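Local coordinates for response regulator protein (Burkholderia pseudomallei, PDB 3RQI), which probably receives a phosphoryl signal from a partner histidine kinase on its receiver domain and regulates transcription through a Fis-type helix-turn-helix domain, at residues D7-V12 with G48-E53; R81-T86 with A117-N122; G87-A92 with D103-K108. All blocks are in the same frame, centred on the assembly; numbering follows the deposited sequence. Where two conformers were deposited one is given.

Contact 1. Residues D7-V12 with G48-E53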
ATOM      1  N   ASP A   7      16.753 -24.552   0.234  1.00 38.52           N
ATOM      2  CA  ASP A   7      18.056 -23.872   0.546  1.00 36.41           C
ATOM      3  C   ASP A   7      17.750 -22.478   1.128  1.00 33.39           C
ATOM      4  O   ASP A   7      16.572 -22.059   1.193  1.00 32.90           O
ATOM      5  CB  ASP A   7      18.934 -23.808  -0.724  1.00 37.57           C
ATOM      6  CG  ASP A   7      20.447 -23.718  -0.424  1.00 40.98           C
ATOM      7  OD1 ASP A   7      20.856 -23.771   0.758  1.00 44.41           O
ATOM      8  OD2 ASP A   7      21.236 -23.585  -1.395  1.00 44.47           O
ATOM      9  N   LYS A   8      18.781 -21.767   1.592  1.00 29.47           N
ATOM     10  CA  LYS A   8      18.533 -20.506   2.279  1.00 26.09           C
ATOM     11  C   LYS A   8      19.387 -19.367   1.756  1.00 21.97           C
ATOM     12  O   LYS A   8      19.991 -18.625   2.538  1.00 21.56           O
ATOM     13  CB  LYS A   8      18.744 -20.678   3.781  1.00 27.03           C
ATOM     14  CG  LYS A   8      17.629 -21.478   4.461  1.00 29.92           C
ATOM     15  CD  LYS A   8      18.012 -21.926   5.887  1.00 34.87           C
ATOM     16  CE  LYS A   8      17.846 -20.812   6.919  1.00 33.84           C
ATOM     17  NZ  LYS A   8      18.033 -21.295   8.321  1.00 37.15           N
ATOM     18  N   ASN A   9      19.454 -19.246   0.436  1.00 20.16           N
ATOM     19  CA  ASN A   9      20.190 -18.156  -0.196  1.00 17.71           C
ATOM     20  C   ASN A   9      19.333 -16.888  -0.248  1.00 15.62           C
ATOM     21  O   ASN A   9      18.216 -16.923  -0.726  1.00 14.86           O
ATOM     22  CB  ASN A   9      20.637 -18.583  -1.599  1.00 18.37           C
ATOM     23  CG  ASN A   9      21.601 -19.770  -1.556  1.00 22.47           C
ATOM     24  OD1 ASN A   9      22.681 -19.687  -0.975  1.00 25.53           O
ATOM     25  ND2 ASN A   9      21.205 -20.872  -2.169  1.00 29.55           N
ATOM     26  N   PHE A  10      19.893 -15.779   0.239  1.00 14.17           N
ATOM     27  CA  PHE A  10      19.194 -14.518   0.399  1.00 12.84           C
ATOM     28  C   PHE A  10      19.959 -13.413  -0.340  1.00 12.11           C
ATOM     29  O   PHE A  10      21.177 -13.255  -0.129  1.00 14.10           O
ATOM     30  CB  PHE A  10      19.165 -14.224   1.921  1.00 14.00           C
ATOM     31  CG  PHE A  10      18.038 -13.337   2.359  1.00 13.93           C
ATOM     32  CD1 PHE A  10      17.083 -13.791   3.264  1.00 14.83           C
ATOM     33  CD2 PHE A  10      17.968 -12.014   1.907  1.00 13.36           C
ATOM     34  CE1 PHE A  10      16.023 -12.952   3.671  1.00 13.78           C
ATOM     35  CE2 PHE A  10      16.943 -11.171   2.323  1.00 14.39           C
ATOM     36  CZ  PHE A  10      15.963 -11.634   3.203  1.00 13.56           C
ATOM     37  N   LEU A  11      19.263 -12.633  -1.166  1.00 10.85           N
ATOM     38  CA  LEU A  11      19.866 -11.443  -1.847  1.00  9.87           C
ATOM     39  C   LEU A  11      19.300 -10.168  -1.226  1.00  8.97           C
ATOM     40  O   LEU A  11      18.103  -9.948  -1.269  1.00  9.63           O
ATOM     41  CB  LEU A  11      19.521 -11.468  -3.321  1.00 10.76           C
ATOM     42  CG  LEU A  11      20.047 -10.272  -4.191  1.00  9.92           C
ATOM     43  CD1 LEU A  11      21.553 -10.067  -4.124  1.00 11.35           C
ATOM     44  CD2 LEU A  11      19.590 -10.375  -5.670  1.00 12.89           C
ATOM     45  N   VAL A  12      20.186  -9.369  -0.669  1.00  9.71           N
ATOM     46  CA  VAL A  12      19.821  -8.070  -0.091  1.00  8.94           C
ATOM     47  C   VAL A  12      20.199  -6.972  -1.092  1.00  8.39           C
ATOM     48  O   VAL A  12      21.376  -6.779  -1.343  1.00 10.29           O
ATOM     49  CB  VAL A  12      20.525  -7.869   1.278  1.00  9.14           C
ATOM     50  CG1 VAL A  12      20.357  -6.402   1.726  1.00  9.65           C
ATOM     51  CG2 VAL A  12      19.966  -8.873   2.358  1.00  9.27           C
ATOM     52  N   GLY A  48      21.393 -12.900 -11.937  1.00 12.51           N
ATOM     53  CA  GLY A  48      21.631 -13.682 -13.164  1.00 14.74           C
ATOM     54  C   GLY A  48      22.650 -14.778 -12.976  1.00 16.08           C
ATOM     55  O   GLY A  48      22.895 -15.567 -13.920  1.00 16.52           O
ATOM     56  N   ALA A  49      23.246 -14.843 -11.776  1.00 15.54           N
ATOM     57  CA  ALA A  49      24.366 -15.759 -11.564  1.00 17.28           C
ATOM     58  C   ALA A  49      24.087 -16.897 -10.586  1.00 16.90           C
ATOM     59  O   ALA A  49      24.690 -17.947 -10.675  1.00 17.99           O
ATOM     60  CB  ALA A  49      25.613 -14.976 -11.123  1.00 18.61           C
ATOM     61  N   GLU A  50      23.150 -16.687  -9.667  1.00 17.40           N
ATOM     62  CA  GLU A  50      22.929 -17.629  -8.588  1.00 19.68           C
ATOM     63  C   GLU A  50      21.416 -17.636  -8.278  1.00 18.79           C
ATOM     64  O   GLU A  50      20.722 -16.652  -8.524  1.00 17.59           O
ATOM     65  CB  GLU A  50      23.780 -17.145  -7.382  1.00 21.56           C
ATOM     66  CG  GLU A  50      23.217 -17.348  -5.991  1.00 26.80           C
ATOM     67  CD  GLU A  50      24.228 -16.951  -4.897  1.00 30.87           C
ATOM     68  OE1 GLU A  50      25.260 -16.309  -5.226  1.00 32.86           O
ATOM     69  OE2 GLU A  50      23.963 -17.270  -3.714  1.00 33.89           O
ATOM     70  N   LYS A  51      20.923 -18.765  -7.774  1.00 18.39           N
ATOM     71  CA  LYS A  51      19.518 -18.906  -7.358  1.00 18.26           C
ATOM     72  C   LYS A  51      19.352 -18.446  -5.926  1.00 15.92           C
ATOM     73  O   LYS A  51      20.096 -18.898  -5.030  1.00 17.18           O
ATOM     74  CB  LYS A  51      19.084 -20.372  -7.417  1.00 20.12           C
ATOM     75  CG  LYS A  51      17.618 -20.592  -6.995  1.00 22.91           C
ATOM     76  CD  LYS A  51      17.204 -22.056  -7.154  1.00 29.82           C
ATOM     77  CE  LYS A  51      15.945 -22.378  -6.345  1.00 33.46           C
ATOM     78  NZ  LYS A  51      15.794 -23.859  -6.185  1.00 35.23           N
ATOM     79  N   PHE A  52      18.356 -17.576  -5.717  1.00 14.37           N
ATOM     80  CA  PHE A  52      18.003 -17.073  -4.380  1.00 13.69           C
ATOM     81  C   PHE A  52      16.627 -17.538  -3.977  1.00 14.59           C
ATOM     82  O   PHE A  52      15.709 -17.590  -4.808  1.00 16.00           O
ATOM     83  CB  PHE A  52      18.091 -15.533  -4.369  1.00 12.26           C
ATOM     84  CG  PHE A  52      19.503 -15.040  -4.564  1.00 13.30           C
ATOM     85  CD1 PHE A  52      19.928 -14.595  -5.816  1.00 13.01           C
ATOM     86  CD2 PHE A  52      20.417 -15.040  -3.506  1.00 12.11           C
ATOM     87  CE1 PHE A  52      21.243 -14.160  -5.999  1.00 13.36           C
ATOM     88  CE2 PHE A  52      21.692 -14.612  -3.671  1.00 10.63           C
ATOM     89  CZ  PHE A  52      22.127 -14.171  -4.915  1.00 12.91           C
ATOM     90  N   GLU A  53      16.463 -17.909  -2.712  1.00 13.40           N
ATOM     91  CA  GLU A  53      15.154 -18.248  -2.215  1.00 14.42           C
ATOM     92  C   GLU A  53      14.410 -17.016  -1.712  1.00 13.98           C
ATOM     93  O   GLU A  53      13.170 -16.984  -1.747  1.00 14.54           O
ATOM     94  CB  GLU A  53      15.296 -19.293  -1.090  1.00 15.52           C
ATOM     95  CG  GLU A  53      15.539 -20.732  -1.623  1.00 21.81           C
ATOM     96  CD  GLU A  53      16.918 -20.925  -2.225  1.00 23.86           C
ATOM     97  OE1 GLU A  53      17.905 -20.518  -1.593  1.00 21.53           O
ATOM     98  OE2 GLU A  53      17.018 -21.525  -3.328  1.00 26.85           O
TER
HETATM   99  O   HOH W   1      19.474 -21.701  -4.193  1.00 20.37           O
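Leu11 lays its CB over the centre of the Phe52 ring, 3.7 Å from the ring centroid and 11° off the normal, a CH-pi contact. The opposite face carries Glu50 CG, offset toward the rim, while Asn9 C and Phe10 N lie at the edge, in the plane of the ring. Phenylalanine suits this place because both its faces and part of its rim meet carbon or backbone. Leu11 CD2 reaches the ring at CE1. The pairing ties the first strand of the receiver domain's parallel sheet to the loop leaving helix 40-47, just before the neighbouring strand 54-56. Glu53, next to strand 54-56, grips Asn9 twice: its N donates to Asn9 O at 2.8 Å, and the chain bends at chi2 (71°), turning CD back toward segment 7-12, where OE1 accepts from Asn9 N at 2.9 Å, nearly along the C-O axis. A carboxylate suits the place because it can accept from a backbone N-H. Asn9 ND2 adds a weak bond to the same OE1 at 3.4 Å and donates to a water that in turn donates to Lys51 O and Glu53 OE2. Asp7 OD2 accepts another weak bond from Asn9 ND2, although it lies 4.5 Å from the like-charged Glu53 OE1.

Contact 2. Residues R81-T86 with A117-N122. With SO4 (sulfate ion), chain D.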
ATOM      1  N   ARG A  81      10.910 -15.691  -3.091  1.00 15.02           N
ATOM      2  CA  ARG A  81       9.988 -14.767  -2.387  1.00 14.40           C
ATOM      3  C   ARG A  81      10.655 -13.405  -2.382  1.00 13.04           C
ATOM      4  O   ARG A  81      11.821 -13.297  -2.065  1.00 12.40           O
ATOM      5  CB  ARG A  81       9.743 -15.234  -0.948  1.00 15.13           C
ATOM      6  CG  ARG A  81       9.347 -16.689  -0.743  1.00 20.84           C
ATOM      7  CD  ARG A  81       7.907 -17.025  -0.995  1.00 20.66           C
ATOM      8  NE  ARG A  81       6.926 -16.111  -0.375  1.00 19.53           N
ATOM      9  CZ  ARG A  81       5.659 -16.039  -0.769  1.00 18.44           C
ATOM     10  NH1 ARG A  81       5.212 -16.816  -1.760  1.00 21.32           N
ATOM     11  NH2 ARG A  81       4.827 -15.181  -0.196  1.00 18.26           N
ATOM     12  N   ILE A  82       9.928 -12.361  -2.777  1.00 11.90           N
ATOM     13  CA  ILE A  82      10.520 -11.054  -2.964  1.00 11.38           C
ATOM     14  C   ILE A  82       9.775 -10.045  -2.092  1.00 11.27           C
ATOM     15  O   ILE A  82       8.542  -9.923  -2.156  1.00 11.79           O
ATOM     16  CB  ILE A  82      10.455 -10.648  -4.479  1.00 11.30           C
ATOM     17  CG1 ILE A  82      11.363 -11.592  -5.318  1.00 14.51           C
ATOM     18  CG2 ILE A  82      10.886  -9.203  -4.649  1.00 13.34           C
ATOM     19  CD1 ILE A  82      11.265 -11.338  -6.812  1.00 16.23           C
ATOM     20  N   LEU A  83      10.519  -9.310  -1.259  1.00  9.64           N
ATOM     21  CA  LEU A  83       9.918  -8.372  -0.300  1.00 11.38           C
ATOM     22  C   LEU A  83      10.514  -6.987  -0.580  1.00 10.97           C
ATOM     23  O   LEU A  83      11.748  -6.820  -0.613  1.00 11.23           O
ATOM     24  CB  LEU A  83      10.308  -8.800   1.135  1.00 11.73           C
ATOM     25  CG  LEU A  83      10.055  -7.783   2.251  1.00 14.99           C
ATOM     26  CD1 LEU A  83       8.511  -7.620   2.536  1.00 16.00           C
ATOM     27  CD2 LEU A  83      10.823  -8.199   3.539  1.00 17.65           C
ATOM     28  N   VAL A  84       9.665  -5.997  -0.770  1.00 10.72           N
ATOM     29  CA  VAL A  84      10.136  -4.583  -0.772  1.00  9.97           C
ATOM     30  C   VAL A  84      10.340  -4.167   0.664  1.00 10.53           C
ATOM     31  O   VAL A  84       9.477  -4.392   1.547  1.00 11.20           O
ATOM     32  CB  VAL A  84       9.138  -3.601  -1.453  1.00 10.61           C
ATOM     33  CG1 VAL A  84       9.561  -2.108  -1.195  1.00 10.52           C
ATOM     34  CG2 VAL A  84       9.044  -3.895  -2.966  1.00 10.65           C
ATOM     35  N   LEU A  85      11.516  -3.625   0.938  1.00 10.43           N
ATOM     36  CA  LEU A  85      11.835  -3.180   2.314  1.00 10.75           C
ATOM     37  C   LEU A  85      12.349  -1.733   2.202  1.00 10.40           C
ATOM     38  O   LEU A  85      13.430  -1.490   1.634  1.00 10.33           O
ATOM     39  CB  LEU A  85      12.894  -4.114   2.941  1.00 10.38           C
ATOM     40  CG  LEU A  85      13.397  -3.694   4.345  1.00 10.06           C
ATOM     41  CD1 LEU A  85      12.234  -3.650   5.331  1.00 13.25           C
ATOM     42  CD2 LEU A  85      14.457  -4.676   4.803  1.00 12.38           C
ATOM     43  N   THR A  86      11.548  -0.758   2.675  1.00  9.91           N
ATOM     44  CA  THR A  86      11.798   0.664   2.283  1.00 11.86           C
ATOM     45  C   THR A  86      11.598   1.696   3.377  1.00 13.10           C
ATOM     46  O   THR A  86      10.651   1.600   4.169  1.00 14.64           O
ATOM     47  CB  THR A  86      10.954   1.081   1.032  1.00 12.09           C
ATOM     48  OG1 THR A  86      11.205   2.427   0.661  1.00 12.28           O
ATOM     49  CG2 THR A  86       9.488   0.911   1.262  1.00 12.80           C
ATOM     50  N   ALA A 117       9.253 -13.158   8.599  1.00 16.62           N
ATOM     51  CA  ALA A 117       7.794 -13.374   8.681  1.00 17.35           C
ATOM     52  C   ALA A 117       7.081 -12.884   7.415  1.00 16.29           C
ATOM     53  O   ALA A 117       6.209 -13.582   6.844  1.00 16.65           O
ATOM     54  CB  ALA A 117       7.206 -12.669   9.956  1.00 17.47           C
ATOM     55  N   ALA A 118       7.491 -11.703   6.964  1.00 15.90           N
ATOM     56  CA  ALA A 118       6.873 -11.015   5.808  1.00 14.50           C
ATOM     57  C   ALA A 118       7.142 -11.756   4.498  1.00 13.93           C
ATOM     58  O   ALA A 118       6.395 -11.630   3.514  1.00 15.03           O
ATOM     59  CB  ALA A 118       7.360  -9.618   5.730  1.00 14.79           C
ATOM     60  N   LEU A 119       8.194 -12.563   4.496  1.00 13.62           N
ATOM     61  CA  LEU A 119       8.515 -13.389   3.326  1.00 13.86           C
ATOM     62  C   LEU A 119       7.771 -14.699   3.181  1.00 15.10           C
ATOM     63  O   LEU A 119       7.905 -15.376   2.154  1.00 16.64           O
ATOM     64  CB  LEU A 119      10.020 -13.670   3.307  1.00 13.19           C
ATOM     65  CG  LEU A 119      10.840 -12.486   2.827  1.00 11.48           C
ATOM     66  CD1 LEU A 119      12.300 -12.574   3.357  1.00 14.81           C
ATOM     67  CD2 LEU A 119      10.830 -12.381   1.272  1.00 12.75           C
ATOM     68  N   GLN A 120       7.027 -15.130   4.219  1.00 15.70           N
ATOM     69  CA  GLN A 120       6.377 -16.423   4.202  1.00 17.09           C
ATOM     70  C   GLN A 120       5.091 -16.409   3.396  1.00 15.68           C
ATOM     71  O   GLN A 120       4.446 -15.371   3.274  1.00 15.33           O
ATOM     72  CB  GLN A 120       6.021 -16.849   5.637  1.00 17.54           C
ATOM     73  CG  GLN A 120       7.231 -16.819   6.558  1.00 21.72           C
ATOM     74  CD  GLN A 120       8.308 -17.766   6.089  1.00 26.39           C
ATOM     75  OE1 GLN A 120       8.053 -18.963   5.950  1.00 31.72           O
ATOM     76  NE2 GLN A 120       9.516 -17.245   5.841  1.00 26.88           N
ATOM     77  N   THR A 121       4.711 -17.589   2.900  1.00 17.38           N
ATOM     78  CA  THR A 121       3.432 -17.747   2.191  0.70 17.50           C
ATOM     79  C   THR A 121       2.282 -17.218   3.051  1.00 17.77           C
ATOM     80  O   THR A 121       2.255 -17.437   4.262  1.00 18.21           O
ATOM     81  CB  THR A 121       3.149 -19.221   1.830  0.70 19.10           C
ATOM     82  OG1 THR A 121       3.059 -20.001   3.026  0.70 21.15           O
ATOM     83  CG2 THR A 121       4.273 -19.765   0.964  0.70 18.87           C
ATOM     84  N   ASN A 122       1.353 -16.525   2.411  1.00 16.75           N
ATOM     85  CA  ASN A 122       0.129 -16.018   3.059  1.00 17.28           C
ATOM     86  C   ASN A 122       0.372 -14.863   4.048  1.00 15.92           C
ATOM     87  O   ASN A 122      -0.579 -14.423   4.702  1.00 15.21           O
ATOM     88  CB  ASN A 122      -0.659 -17.126   3.759  1.00 19.43           C
ATOM     89  CG  ASN A 122      -1.135 -18.229   2.799  1.00 20.57           C
ATOM     90  OD1 ASN A 122      -1.804 -17.951   1.784  1.00 21.08           O
ATOM     91  ND2 ASN A 122      -0.827 -19.495   3.142  1.00 24.49           N
TER
HETATM   92  S   SO4 D 183       1.232 -15.532  -1.274  1.00 33.90           S
HETATM   93  O1  SO4 D 183       1.737 -15.091   0.002  1.00 34.40           O
HETATM   94  O2  SO4 D 183       0.485 -16.782  -1.081  1.00 35.44           O
HETATM   95  O3  SO4 D 183       0.362 -14.480  -1.813  1.00 32.51           O
HETATM   96  O4  SO4 D 183       2.322 -15.778  -2.229  1.00 33.55           O
HETATM   97  O   HOH W   2       5.110 -13.275   1.815  1.00  8.78           O
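Apolar contact joins Leu83 to Leu119 and Ala118: Leu119 CD2 lies 3.6 Å from Leu83 CB, and Leu83 CD1 meets Ala118 CB at 3.9 Å. Leu119 CD2 also touches Arg81 CB and the backbone O of Arg81, so one methyl spans two alternate residues of the strand. Small Ala118 suits a close approach of helix and strand. This is the packing of a doubly wound receiver fold, in which helix 112-118 lies against the parallel sheet, and Ile115 of the same helix also meets Leu83. Arg81 makes the hydrogen bond across the segments. Its chain bends at chi2 and chi3, and NE donates to Leu119 O at 2.8 Å, with that oxygen 19° out of the guanidinium plane. NH2 donates to a water that gives its own hydrogens to Ala118 O and Gln120 O. Arginine suits the spot because its several N-H groups can serve a backbone carbonyl, a water and an anion together. The anion is a sulfate, probably from the crystallisation liquor: Arg81 NH1 donates to its O4 at 3.1 Å, NH2 donates to both O1 and O4, and Asn122 N donates to O1 at 2.8 Å. Thr121 CA lies over one guanidinium face, toward the rim.

Contact 3. Residues G87-A92 with D103-K108. With SO4 (sulfate ion), chain E.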
ATOM      1  N   GLY A  87      12.486   2.686   3.392  1.00 14.02           N
ATOM      2  CA  GLY A  87      12.346   3.860   4.267  1.00 16.63           C
ATOM      3  C   GLY A  87      11.475   4.952   3.639  1.00 17.38           C
ATOM      4  O   GLY A  87      11.276   6.021   4.233  1.00 17.81           O
ATOM      5  N   TYR A  88      10.952   4.669   2.439  1.00 16.98           N
ATOM      6  CA  TYR A  88      10.074   5.583   1.739  1.00 17.87           C
ATOM      7  C   TYR A  88       8.698   4.971   1.463  1.00 17.48           C
ATOM      8  O   TYR A  88       8.247   4.908   0.325  1.00 18.98           O
ATOM      9  CB  TYR A  88      10.743   6.062   0.468  1.00 17.72           C
ATOM     10  CG  TYR A  88      12.020   6.804   0.761  1.00 21.54           C
ATOM     11  CD1 TYR A  88      12.007   8.118   1.249  1.00 24.54           C
ATOM     12  CD2 TYR A  88      13.239   6.168   0.609  1.00 21.51           C
ATOM     13  CE1 TYR A  88      13.207   8.782   1.534  1.00 28.59           C
ATOM     14  CE2 TYR A  88      14.416   6.811   0.886  1.00 23.63           C
ATOM     15  CZ  TYR A  88      14.410   8.110   1.347  1.00 27.11           C
ATOM     16  OH  TYR A  88      15.625   8.724   1.600  1.00 29.23           O
ATOM     17  N   ALA A  89       8.046   4.481   2.512  1.00 16.68           N
ATOM     18  CA  ALA A  89       6.841   3.683   2.288  1.00 14.72           C
ATOM     19  C   ALA A  89       5.677   4.556   1.826  1.00 14.56           C
ATOM     20  O   ALA A  89       5.514   5.698   2.292  1.00 15.09           O
ATOM     21  CB  ALA A  89       6.470   2.885   3.529  1.00 16.06           C
ATOM     22  N   SER A  90       4.887   4.009   0.899  1.00 13.19           N
ATOM     23  CA  SER A  90       3.656   4.654   0.449  1.00 12.48           C
ATOM     24  C   SER A  90       2.701   3.632  -0.123  1.00 11.86           C
ATOM     25  O   SER A  90       3.121   2.586  -0.672  1.00 10.99           O
ATOM     26  CB  SER A  90       3.948   5.739  -0.600  1.00 14.17           C
ATOM     27  OG  SER A  90       4.597   5.222  -1.763  1.00 13.85           O
ATOM     28  N   ILE A  91       1.411   3.928  -0.005  1.00 10.35           N
ATOM     29  CA  ILE A  91       0.428   3.050  -0.686  1.00  9.54           C
ATOM     30  C   ILE A  91       0.700   2.961  -2.171  1.00  9.03           C
ATOM     31  O   ILE A  91       0.624   1.853  -2.742  1.00  8.88           O
ATOM     32  CB  ILE A  91      -0.997   3.524  -0.377  1.00 11.72           C
ATOM     33  CG1 ILE A  91      -1.212   3.300   1.124  1.00 12.62           C
ATOM     34  CG2 ILE A  91      -2.010   2.795  -1.247  1.00 10.57           C
ATOM     35  CD1 ILE A  91      -2.555   3.787   1.659  1.00 18.10           C
ATOM     36  N   ALA A  92       1.004   4.084  -2.827  1.00 10.05           N
ATOM     37  CA  ALA A  92       1.181   4.021  -4.260  1.00 10.69           C
ATOM     38  C   ALA A  92       2.319   3.091  -4.691  1.00 10.23           C
ATOM     39  O   ALA A  92       2.154   2.304  -5.638  1.00 10.41           O
ATOM     40  CB  ALA A  92       1.371   5.442  -4.861  1.00 11.64           C
ATOM     41  N   ASP A 103       6.082 -10.108  -3.599  1.00  9.76           N
ATOM     42  CA  ASP A 103       5.212 -10.871  -2.722  1.00 11.70           C
ATOM     43  C   ASP A 103       4.718 -10.101  -1.489  1.00 12.10           C
ATOM     44  O   ASP A 103       3.668 -10.429  -0.945  1.00 13.72           O
ATOM     45  CB  ASP A 103       5.887 -12.193  -2.284  1.00 12.61           C
ATOM     46  CG  ASP A 103       6.229 -13.067  -3.449  1.00 14.84           C
ATOM     47  OD1 ASP A 103       5.283 -13.618  -4.068  1.00 16.04           O
ATOM     48  OD2 ASP A 103       7.419 -13.178  -3.779  1.00 14.66           O
ATOM     49  N   ASN A 104       5.483  -9.105  -1.021  1.00 10.53           N
ATOM     50  CA  ASN A 104       5.066  -8.347   0.151  1.00 11.44           C
ATOM     51  C   ASN A 104       5.848  -7.052   0.233  1.00 10.93           C
ATOM     52  O   ASN A 104       6.740  -6.785  -0.603  1.00 11.41           O
ATOM     53  CB  ASN A 104       5.256  -9.178   1.447  1.00 10.83           C
ATOM     54  CG  ASN A 104       4.266  -8.819   2.522  1.00 11.73           C
ATOM     55  OD1 ASN A 104       3.480  -7.851   2.389  1.00 13.41           O
ATOM     56  ND2 ASN A 104       4.292  -9.593   3.618  1.00 12.43           N
ATOM     57  N   TYR A 105       5.529  -6.236   1.237  1.00 11.77           N
ATOM     58  CA  TYR A 105       6.109  -4.893   1.287  1.00 11.12           C
ATOM     59  C   TYR A 105       6.130  -4.506   2.745  1.00 12.32           C
ATOM     60  O   TYR A 105       5.133  -4.675   3.447  1.00 13.70           O
ATOM     61  CB  TYR A 105       5.209  -3.964   0.459  1.00 11.72           C
ATOM     62  CG  TYR A 105       5.577  -2.478   0.319  1.00 13.25           C
ATOM     63  CD1 TYR A 105       5.898  -1.958  -0.941  1.00 10.89           C
ATOM     64  CD2 TYR A 105       5.556  -1.608   1.440  1.00 13.36           C
ATOM     65  CE1 TYR A 105       6.167  -0.597  -1.122  1.00  9.44           C
ATOM     66  CE2 TYR A 105       5.836  -0.255   1.286  1.00 14.64           C
ATOM     67  CZ  TYR A 105       6.127   0.240   0.003  1.00 11.99           C
ATOM     68  OH  TYR A 105       6.391   1.565  -0.149  1.00 13.86           O
ATOM     69  N   LEU A 106       7.289  -4.064   3.229  1.00 12.38           N
ATOM     70  CA  LEU A 106       7.452  -3.632   4.633  1.00 13.66           C
ATOM     71  C   LEU A 106       8.175  -2.304   4.741  1.00 14.34           C
ATOM     72  O   LEU A 106       9.141  -2.025   4.004  1.00 12.44           O
ATOM     73  CB  LEU A 106       8.284  -4.650   5.399  1.00 13.99           C
ATOM     74  CG  LEU A 106       7.689  -5.908   6.021  1.00 19.86           C
ATOM     75  CD1 LEU A 106       8.813  -6.427   6.949  1.00 21.18           C
ATOM     76  CD2 LEU A 106       6.413  -5.597   6.794  1.00 24.72           C
ATOM     77  N   ALA A 107       7.665  -1.454   5.638  1.00 15.62           N
ATOM     78  CA  ALA A 107       8.387  -0.227   6.003  1.00 16.27           C
ATOM     79  C   ALA A 107       9.576  -0.492   6.918  1.00 16.76           C
ATOM     80  O   ALA A 107       9.474  -1.285   7.883  1.00 17.32           O
ATOM     81  CB  ALA A 107       7.425   0.763   6.676  1.00 17.82           C
ATOM     82  N   LYS A 108      10.710   0.156   6.611  1.00 16.06           N
ATOM     83  CA  LYS A 108      11.789   0.303   7.583  1.00 16.75           C
ATOM     84  C   LYS A 108      11.324   1.262   8.718  1.00 18.60           C
ATOM     85  O   LYS A 108      10.525   2.188   8.476  1.00 19.83           O
ATOM     86  CB  LYS A 108      13.073   0.863   6.960  1.00 15.16           C
ATOM     87  CG  LYS A 108      13.714   0.030   5.860  1.00 13.33           C
ATOM     88  CD  LYS A 108      14.926   0.772   5.303  1.00 12.03           C
ATOM     89  CE  LYS A 108      15.607  -0.040   4.178  1.00 11.18           C
ATOM     90  NZ  LYS A 108      16.511   0.886   3.448  1.00 12.57           N
TER
HETATM   91  S   SO4 E 184       0.857   7.383   1.712  1.00 30.33           S
HETATM   92  O1  SO4 E 184       2.183   6.921   2.207  1.00 30.65           O
HETATM   93  O2  SO4 E 184       0.447   6.603   0.584  1.00 23.85           O
HETATM   94  O3  SO4 E 184       1.022   8.724   1.154  1.00 30.64           O
HETATM   95  O4  SO4 E 184      -0.042   7.309   2.873  1.00 30.92           O
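Leaving strand 81-86 at Gly87, the loop passes the end of strand 104-107, residues 87-90 and 105-108 running 137° apart end to end, with the CA atoms of Gly87 and Lys108 4.9 Å from each other. Ala89 and Ala107 touch through their CB atoms at 3.9 Å, a closeness that suits two small side chains. Ala89 CB also sits at the edge of the Tyr105 ring, in its plane, 3.9 Å from CE2. Tyr105 CG is anti to its backbone N (chi1 -179°), and the ring carries its hydroxyl to the loop, where Ser90 N donates to OH at 3.1 Å and 159°. Thr93 OG1 is a second partner of that hydroxyl, and Ser90 OG bonds the same threonine. Ser90 holds the N-cap position, and Ile91 N donates to O2 of a sulfate, probably from the crystallisation liquor, at 2.9 Å. The extended chain of Lys108 passes Gly87, its CD 3.6 Å from Gly87 N. The contact lies within the beta-alpha-beta unit of strand 81-86, helix 91-100 and strand 104-107. Beyond it, Lys108 NZ forms a salt bridge with Asp14 and, like Gly87 N, bonds OP1 of the aspartyl phosphate at position 58. A lysine and a backbone N-H thus grip one phosphoryl oxygen, while Tyr105 holds the adjoining loop, consistent with how receiver domains couple phosphorylation to the position of this loop and the aromatic residue on the last strand.

In the fold
All three contacts reach the one parallel sheet of the receiver domain, at different depths. Contact 1 lies outermost, about 19 Å, centre to centre, from the middle of the chain, and mixes a buried aromatic pairing with carboxylate and water bonds at the start of the first strand. Contact 2 runs from a leucine core to a partly exposed arginine, where a sulfate also binds Lys99 of the second subunit. Glu53 and Arg81 link these two through their backbones. Contact 3, partly buried and about 3 Å from the chain's middle, centre to centre, is nested inside the loop closed by contact 2; its strand 104-107 lies beside contact 2's strand 81-86. Its Gly87 and Lys108 bond the phosphoryl group, as does Thr86 of contact 2.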